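Local coordinates for beta-lactamase-like protein (Koribacter versatilis, PDB 6B9V) that hydrolyses diphosphate bonds as a manganese-bound PhnP-family enzyme of the metallo-beta-lactamase fold, cleaving reactive photoproducts of FAD, at the interface of chains A and B. Coordinates in Å, arbitrary orientation; residue numbers count along the deposited sequence, not the author numbering. Chains: chain A/B, Beta-lactamase-like protein.

Contact 1: the interface of chains A and B. Residues chain A 16, 21, 39, 81; chain B 60, 88-89, 92.
A two-fold symmetric interface between two copies of the enzyme, paired in the deposited assembly, brings A:Arg39 against B:Asp89, a charged pair that ties a loop residue of chain A to the short helix 87-90 of chain B; the patch recurs with the chains exchanged. The guanidinium meets the carboxylate end-on, each terminal nitrogen taking one oxygen: NH1 of A:Arg39 lies 2.8 Å from OD1 of B:Asp89 in a salt bridge, and NH2 lies 3.0 Å from OD2 of B:Asp89. Both oxygens are approached on their syn side, though the nitrogens stand somewhat out of the carboxylate plane while the oxygens stay close to the guanidinium plane. The two planes are twisted by 32°, so both oxygens are held although the groups are not coplanar. Bends at chi2 (56°) and chi3 (78°) fold the A:Arg39 chain so that its head points at the acid.

B:Arg60 passes A:Arg39 in the opposite direction and sets its CD methylene over the rim of one guanidinium face. Its aliphatic stretch also runs across A:Ile21, whose CD1 is 3.7 Å from CA of B:Arg60. Beyond it, NE of B:Arg60 makes a weak hydrogen bond to the carbonyl O of A:Met16. The poorly ordered A:Met16 side chain points towards B:Pro92, though its exact fit is doubtful. The patch supplies a directional ionic link that probably helps orient the subunits, if this dimer is the biological one.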
loop_
_atom_site.group_PDB
_atom_site.type_symbol
_atom_site.label_atom_id
_atom_site.label_comp_id
_atom_site.label_asym_id
_atom_site.label_seq_id
_atom_site.Cartn_x
_atom_site.Cartn_y
_atom_site.Cartn_z
ATOM N N MET A 16 -0.324 4.157 10.693
ATOM C CA MET A 16 -0.987 5.027 9.745
ATOM C C MET A 16 -0.021 6.028 9.059
ATOM O O MET A 16 -0.429 6.857 8.292
ATOM C CB MET A 16 -2.151 5.749 10.413
ATOM C CG MET A 16 -3.382 4.898 10.660
ATOM S SD MET A 16 -4.172 3.996 9.221
ATOM C CE MET A 16 -4.313 5.131 7.771
ATOM N N ILE A 21 -3.716 10.722 7.489
ATOM C CA ILE A 21 -4.755 11.258 6.608
ATOM C C ILE A 21 -5.770 12.096 7.378
ATOM O O ILE A 21 -6.262 11.661 8.417
ATOM C CB ILE A 21 -5.524 10.137 5.866
ATOM C CG1 ILE A 21 -4.568 9.243 5.086
ATOM C CG2 ILE A 21 -6.519 10.751 4.888
ATOM C CD1 ILE A 21 -5.286 8.160 4.284
ATOM N N ARG A 39 5.370 3.328 6.379
ATOM C CA ARG A 39 5.213 2.313 7.386
ATOM C C ARG A 39 6.531 1.546 7.682
ATOM O O ARG A 39 7.404 1.556 6.870
ATOM C CB ARG A 39 4.038 1.368 7.063
ATOM C CG ARG A 39 2.677 1.835 7.581
ATOM C CD ARG A 39 2.268 3.204 7.122
ATOM N NE ARG A 39 1.779 3.231 5.759
ATOM C CZ ARG A 39 0.540 3.016 5.391
ATOM N NH1 ARG A 39 -0.410 2.761 6.274
ATOM N NH2 ARG A 39 0.239 3.022 4.143
ATOM N N ALA A 81 -1.200 -5.548 10.217
ATOM C CA ALA A 81 -1.379 -5.086 8.846
ATOM C C ALA A 81 -0.265 -4.176 8.329
ATOM O O ALA A 81 0.144 -4.291 7.153
ATOM C CB ALA A 81 -2.725 -4.382 8.725
ATOM N N ARG B 60 -3.688 5.631 0.778
ATOM C CA ARG B 60 -3.128 6.672 1.656
ATOM C C ARG B 60 -2.441 7.797 0.851
ATOM O O ARG B 60 -2.706 8.999 1.063
ATOM C CB ARG B 60 -2.138 6.072 2.674
ATOM C CG ARG B 60 -1.551 7.140 3.616
ATOM C CD ARG B 60 -0.633 6.541 4.716
ATOM N NE ARG B 60 0.114 7.593 5.420
ATOM C CZ ARG B 60 1.281 8.081 5.011
ATOM N NH1 ARG B 60 1.828 7.620 3.902
ATOM N NH2 ARG B 60 1.892 9.047 5.696
ATOM N N ASP B 88 -7.734 -0.682 4.742
ATOM C CA ASP B 88 -7.112 -0.489 6.052
ATOM C C ASP B 88 -6.748 0.979 6.294
ATOM O O ASP B 88 -6.872 1.477 7.418
ATOM C CB ASP B 88 -5.872 -1.382 6.180
ATOM C CG ASP B 88 -5.057 -1.090 7.428
ATOM O OD1 ASP B 88 -5.617 -1.164 8.545
ATOM O OD2 ASP B 88 -3.846 -0.800 7.282
ATOM N N ASP B 89 -6.318 1.673 5.236
ATOM C CA ASP B 89 -5.877 3.064 5.356
ATOM C C ASP B 89 -7.013 4.086 5.300
ATOM O O ASP B 89 -6.804 5.278 5.520
ATOM C CB ASP B 89 -4.851 3.365 4.272
ATOM C CG ASP B 89 -3.475 2.862 4.645
ATOM O OD1 ASP B 89 -3.199 2.781 5.855
ATOM O OD2 ASP B 89 -2.684 2.534 3.757
ATOM N N PRO B 92 -8.691 6.045 9.421
ATOM C CA PRO B 92 -8.664 7.369 10.064
ATOM C C PRO B 92 -9.815 8.300 9.670
ATOM O O PRO B 92 -10.180 9.170 10.453
ATOM C CB PRO B 92 -7.338 7.960 9.592
ATOM C CG PRO B 92 -6.469 6.767 9.357
ATOM C CD PRO B 92 -7.393 5.726 8.792
#

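Contact 2: the interface of chains A and B. Residues chain A 16-19, 21, 37-38; chain B 60, 64.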
loop_
_atom_site.group_PDB
_atom_site.type_symbol
_atom_site.label_atom_id
_atom_site.label_comp_id
_atom_site.label_asym_id
_atom_site.label_seq_id
_atom_site.Cartn_x
_atom_site.Cartn_y
_atom_site.Cartn_z
ATOM N N MET A 16 -0.324 4.157 10.693
ATOM C CA MET A 16 -0.987 5.027 9.745
ATOM C C MET A 16 -0.021 6.028 9.059
ATOM O O MET A 16 -0.429 6.857 8.292
ATOM C CB MET A 16 -2.151 5.749 10.413
ATOM C CG MET A 16 -3.382 4.898 10.660
ATOM S SD MET A 16 -4.172 3.996 9.221
ATOM C CE MET A 16 -4.313 5.131 7.771
ATOM N N GLY A 17 1.256 5.873 9.367
ATOM C CA GLY A 17 2.284 6.695 8.750
ATOM C C GLY A 17 2.300 8.107 9.310
ATOM O O GLY A 17 1.490 8.433 10.178
ATOM N N VAL A 18 3.238 8.930 8.838
ATOM C CA VAL A 18 3.211 10.377 9.086
ATOM C C VAL A 18 3.380 11.063 7.730
ATOM O O VAL A 18 4.339 10.780 7.000
ATOM C CB VAL A 18 4.315 10.833 10.073
ATOM C CG1 VAL A 18 4.065 12.278 10.540
ATOM C CG2 VAL A 18 4.358 9.903 11.287
ATOM N N PRO A 19 2.440 11.938 7.361
ATOM C CA PRO A 19 1.259 12.416 8.093
ATOM C C PRO A 19 0.160 11.373 8.222
ATOM O O PRO A 19 0.162 10.378 7.514
ATOM C CB PRO A 19 0.738 13.575 7.229
ATOM C CG PRO A 19 1.752 13.794 6.172
ATOM C CD PRO A 19 2.549 12.558 6.031
ATOM N N ILE A 21 -3.716 10.722 7.489
ATOM C CA ILE A 21 -4.755 11.258 6.608
ATOM C C ILE A 21 -5.770 12.096 7.378
ATOM O O ILE A 21 -6.262 11.661 8.417
ATOM C CB ILE A 21 -5.524 10.137 5.866
ATOM C CG1 ILE A 21 -4.568 9.243 5.086
ATOM C CG2 ILE A 21 -6.519 10.751 4.888
ATOM C CD1 ILE A 21 -5.286 8.160 4.284
ATOM N N ARG A 37 6.927 9.962 6.841
ATOM C CA ARG A 37 7.329 8.628 7.266
ATOM C C ARG A 37 6.400 7.539 6.722
ATOM O O ARG A 37 5.212 7.523 7.036
ATOM C CB ARG A 37 7.357 8.559 8.800
ATOM C CG ARG A 37 8.139 9.687 9.497
ATOM C CD ARG A 37 8.236 9.347 11.010
ATOM N NE ARG A 37 8.874 10.408 11.778
ATOM C CZ ARG A 37 10.189 10.544 11.950
ATOM N NH1 ARG A 37 11.042 9.697 11.389
ATOM N NH2 ARG A 37 10.657 11.544 12.685
ATOM N N LEU A 38 6.943 6.627 5.915
ATOM C CA LEU A 38 6.172 5.456 5.480
ATOM C C LEU A 38 6.143 4.387 6.578
ATOM O O LEU A 38 6.800 4.532 7.619
ATOM C CB LEU A 38 6.761 4.869 4.194
ATOM C CG LEU A 38 6.887 5.874 3.050
ATOM C CD1 LEU A 38 7.466 5.211 1.789
ATOM C CD2 LEU A 38 5.518 6.504 2.750
ATOM N N ARG B 60 -3.688 5.631 0.778
ATOM C CA ARG B 60 -3.128 6.672 1.656
ATOM C C ARG B 60 -2.441 7.797 0.851
ATOM O O ARG B 60 -2.706 8.999 1.063
ATOM C CB ARG B 60 -2.138 6.072 2.674
ATOM C CG ARG B 60 -1.551 7.140 3.616
ATOM C CD ARG B 60 -0.633 6.541 4.716
ATOM N NE ARG B 60 0.114 7.593 5.420
ATOM C CZ ARG B 60 1.281 8.081 5.011
ATOM N NH1 ARG B 60 1.828 7.620 3.902
ATOM N NH2 ARG B 60 1.892 9.047 5.696
ATOM N N LEU B 64 -3.767 11.689 0.493
ATOM C CA LEU B 64 -2.887 12.780 0.915
ATOM C C LEU B 64 -2.608 13.751 -0.227
ATOM O O LEU B 64 -2.662 14.969 -0.040
ATOM C CB LEU B 64 -1.554 12.239 1.455
ATOM C CG LEU B 64 -1.577 11.575 2.837
ATOM C CD1 LEU B 64 -0.210 10.946 3.118
ATOM C CD2 LEU B 64 -1.962 12.584 3.939
#
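B:Arg60 reaches from helix 59-66 of chain B into the 16-19 loop of chain A, where its guanidinium meets the backbone at A:Pro19. NH2 of B:Arg60 donates a hydrogen bond to the carbonyl O of A:Pro19 at 2.8 Å. The acceptor is used on a lone pair within the carbonyl plane, with a C=O...N angle of 139°, while the oxygen sits somewhat out of the guanidinium plane. CG stands anti to the backbone N (chi1 -179°) and the chain stays extended as far as NE, which carries the charged head away from its helix and onto the neighbouring loop.

The pyrrolidine of A:Pro19 crosses this side chain at about a right angle, its CD 3.6 Å from NH2 of B:Arg60. A:Pro19 follows a cis peptide bond, and the backbone at that turn comes to the edge of the guanidinium, with the carbonyl carbon of A:Val18 in its plane. On the other branch, NH1 of B:Arg60 has the CD2 methyl of A:Leu38 beside it at 4.0 Å. One face of the guanidinium is covered from within its own chain: CD1 of B:Leu64, one helical turn further on, lies 3.7 Å above the plane and over its centre. This leucine, which also touches chain A, probably limits swinging of the head and helps hold it for the bond to A:Pro19.

The other methyl of B:Leu64, CD2, turns to chain A and packs at 4.1 Å from CA of A:Ile21. A:Ile21 is therefore bordered by two side chains from the same helix, the leucine at its backbone and the arginine stem along its CG1 branch. Because the arginine meets a main-chain carbonyl, the fit probably depends on the shape of the loop, and the site probably helps seat helix 59-66 of one subunit against the 16-21 segment of the other.

Contact 1 and contact 2 adjoin within one continuous surface, the centres of their C-alpha atoms about 7 Å apart, and share A:Met16, A:Ile21 and B:Arg60. The shared arginine joins them: its stem runs beside the ionic pair of contact 1, and its terminal NH2 reaches the loop of contact 2. On chain B, contact 1 extends to helix 87-90 and the 3-10 turn after it, and contact 2 along helix 59-66, so neighbouring chain A loops engage several helical elements of the partner. Two-fold symmetry repeats both patches with the chains exchanged, which would reinforce the pairing of the subunits if this dimer also forms in solution.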